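Local coordinates for protein tetR-family transcriptional regulator (PDB 2QIB) that probably binds cis-regulatory DNA through a helix-turn-helix motif and regulates transcription as a member of the TetR family, at residues A73-E78 with V99-P104. Numbering follows the deposited sequence.
Sequences ADRFVE and VDEHGP
Arg75 and Glu101 meet head-on from their two helices and join in a salt bridge. Arg75 NH2 gives a hydrogen bond to Glu101 OE1 at 2.8 Å. The bond is bent, with an N-H...O angle of 144°. OE1 receives it on its syn lone pair, facing the OE2 side. The acceptor is tilted out of the guanidinium plane. Glu101 OE2 lies at the guanidinium edge, 3.5 Å from Arg75 NH1, but no second bond forms there. The two flat groups are turned 56° apart, so this is not the flat, two-bond pairing of an arginine with a carboxylate. Arg75 CG lies anti to the carbonyl carbon (chi1 -70°), and the chain runs extended from there to NE, which carries the guanidinium across to helix 84-101. Glu101 is also extended beyond CG.

In this all-helical TetR-type fold, the bridge ties the C-terminal part of helix 57-75 to the last turn of helix 84-101. It lies at the surface, and the two segments bury just 87 Å² between them. The other donors of Arg75 have partners too. NE forms a salt bridge with Asp71 OD1, one turn back on its own helix. NH1 has a hydrogen-bond partner beyond the two segments, and NH2 makes a further hydrogen bond to a residue flanking one of them. The Arg75 backbone O accepts a bond from Arg94 NE. With an alanine at this position, the carboxylates of Glu101 and Asp71 would probably lose the cation they share.

His102 follows Glu101 at the break between helices 84-101 and 103-116, where it takes the N-cap position of the second. Its ND1 is hydrogen-bonded to Phe98 O and stands 5.4 Å from Arg75 NH2, without contact. Gly103 N is bonded to Asp100 O at 3.2 Å, across the same break.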
loop_
_atom_site.group_PDB
_atom_site.type_symbol
_atom_site.label_atom_id
_atom_site.label_comp_id
_atom_site.label_asym_id
_atom_site.label_seq_id
_atom_site.Cartn_x
_atom_site.Cartn_y
_atom_site.Cartn_z
ATOM N N ALA A 73 -12.342 -9.700 -7.781
ATOM C CA ALA A 73 -13.228 -8.585 -8.130
ATOM C C ALA A 73 -14.731 -8.912 -7.874
ATOM O O ALA A 73 -15.501 -8.051 -7.398
ATOM C CB ALA A 73 -13.019 -8.192 -9.571
ATOM N N ASP A 74 -15.155 -10.132 -8.215
ATOM C CA ASP A 74 -16.538 -10.540 -8.013
ATOM C C ASP A 74 -16.870 -10.616 -6.535
ATOM O O ASP A 74 -18.005 -10.318 -6.133
ATOM C CB ASP A 74 -16.828 -11.908 -8.643
ATOM C CG ASP A 74 -16.993 -11.821 -10.147
ATOM O OD1 ASP A 74 -17.065 -10.681 -10.689
ATOM O OD2 ASP A 74 -17.060 -12.898 -10.787
ATOM N N ARG A 75 -15.869 -10.959 -5.726
ATOM C CA ARG A 75 -16.061 -11.030 -4.276
ATOM C C ARG A 75 -16.347 -9.669 -3.670
ATOM O O ARG A 75 -16.886 -9.597 -2.578
ATOM C CB ARG A 75 -14.866 -11.691 -3.572
ATOM C CG ARG A 75 -14.755 -13.210 -3.862
ATOM C CD ARG A 75 -13.581 -13.804 -3.087
ATOM N NE ARG A 75 -13.206 -15.104 -3.628
ATOM C CZ ARG A 75 -12.743 -16.128 -2.914
ATOM N NH1 ARG A 75 -12.643 -16.059 -1.582
ATOM N NH2 ARG A 75 -12.385 -17.242 -3.551
ATOM N N PHE A 76 -15.984 -8.593 -4.374
ATOM C CA PHE A 76 -16.258 -7.220 -3.876
ATOM C C PHE A 76 -17.733 -6.801 -3.961
ATOM O O PHE A 76 -18.130 -5.788 -3.368
ATOM C CB PHE A 76 -15.425 -6.185 -4.640
ATOM C CG PHE A 76 -13.931 -6.340 -4.472
ATOM C CD1 PHE A 76 -13.372 -6.932 -3.347
ATOM C CD2 PHE A 76 -13.090 -5.862 -5.464
ATOM C CE1 PHE A 76 -11.979 -7.020 -3.203
ATOM C CE2 PHE A 76 -11.704 -5.959 -5.335
ATOM C CZ PHE A 76 -11.159 -6.545 -4.205
ATOM N N VAL A 77 -18.535 -7.558 -4.714
ATOM C CA VAL A 77 -19.911 -7.164 -4.974
ATOM C C VAL A 77 -20.737 -7.540 -3.757
ATOM O O VAL A 77 -20.711 -8.693 -3.331
ATOM C CB VAL A 77 -20.473 -7.830 -6.256
ATOM C CG1 VAL A 77 -21.942 -7.420 -6.443
ATOM C CG2 VAL A 77 -19.632 -7.406 -7.475
ATOM N N GLU A 78 -21.464 -6.564 -3.210
ATOM C CA GLU A 78 -22.191 -6.723 -1.928
ATOM C C GLU A 78 -23.440 -5.848 -1.994
ATOM O O GLU A 78 -23.356 -4.709 -2.433
ATOM C CB GLU A 78 -21.284 -6.259 -0.768
ATOM C CG GLU A 78 -21.913 -6.362 0.638
ATOM C CD GLU A 78 -22.236 -7.802 1.073
ATOM O OE1 GLU A 78 -21.587 -8.753 0.598
ATOM O OE2 GLU A 78 -23.132 -7.989 1.936
ATOM N N VAL A 99 -7.273 -14.252 0.078
ATOM C CA VAL A 99 -5.830 -14.088 0.393
ATOM C C VAL A 99 -5.265 -15.377 1.009
ATOM O O VAL A 99 -4.190 -15.854 0.618
ATOM C CB VAL A 99 -5.592 -12.866 1.321
ATOM C CG1 VAL A 99 -4.143 -12.810 1.770
ATOM C CG2 VAL A 99 -5.967 -11.563 0.564
ATOM N N ASP A 100 -6.013 -15.966 1.934
ATOM C CA ASP A 100 -5.636 -17.256 2.510
ATOM C C ASP A 100 -5.445 -18.311 1.412
ATOM O O ASP A 100 -4.381 -18.922 1.310
ATOM C CB ASP A 100 -6.733 -17.711 3.473
ATOM C CG ASP A 100 -6.366 -18.995 4.245
ATOM O OD1 ASP A 100 -5.229 -19.512 4.135
ATOM O OD2 ASP A 100 -7.253 -19.496 4.950
ATOM N N GLU A 101 -6.467 -18.462 0.582
ATOM C CA GLU A 101 -6.532 -19.506 -0.473
ATOM C C GLU A 101 -5.369 -19.378 -1.453
ATOM O O GLU A 101 -4.908 -20.391 -2.023
ATOM C CB GLU A 101 -7.840 -19.361 -1.264
ATOM C CG GLU A 101 -9.096 -19.791 -0.510
ATOM C CD GLU A 101 -10.389 -19.249 -1.154
ATOM O OE1 GLU A 101 -10.406 -18.914 -2.377
ATOM O OE2 GLU A 101 -11.407 -19.150 -0.419
ATOM N N HIS A 102 -4.923 -18.135 -1.670
ATOM C CA HIS A 102 -3.915 -17.834 -2.690
ATOM C C HIS A 102 -2.629 -17.289 -2.083
ATOM O O HIS A 102 -1.817 -16.696 -2.802
ATOM C CB HIS A 102 -4.481 -16.815 -3.678
ATOM C CG HIS A 102 -5.682 -17.315 -4.421
ATOM N ND1 HIS A 102 -6.970 -17.048 -4.021
ATOM C CD2 HIS A 102 -5.784 -18.095 -5.524
ATOM C CE1 HIS A 102 -7.821 -17.631 -4.857
ATOM N NE2 HIS A 102 -7.128 -18.265 -5.779
ATOM N N GLY A 103 -2.430 -17.521 -0.789
ATOM C CA GLY A 103 -1.437 -16.741 -0.039
ATOM C C GLY A 103 -0.031 -16.683 -0.631
ATOM O O GLY A 103 0.507 -15.594 -0.873
ATOM N N PRO A 104 0.620 -17.854 -0.781
ATOM C CA PRO A 104 1.988 -17.800 -1.267
ATOM C C PRO A 104 2.127 -17.117 -2.622
ATOM O O PRO A 104 3.065 -16.346 -2.815
ATOM C CB PRO A 104 2.407 -19.278 -1.288
ATOM C CG PRO A 104 1.604 -19.869 -0.168
ATOM C CD PRO A 104 0.236 -19.224 -0.407
#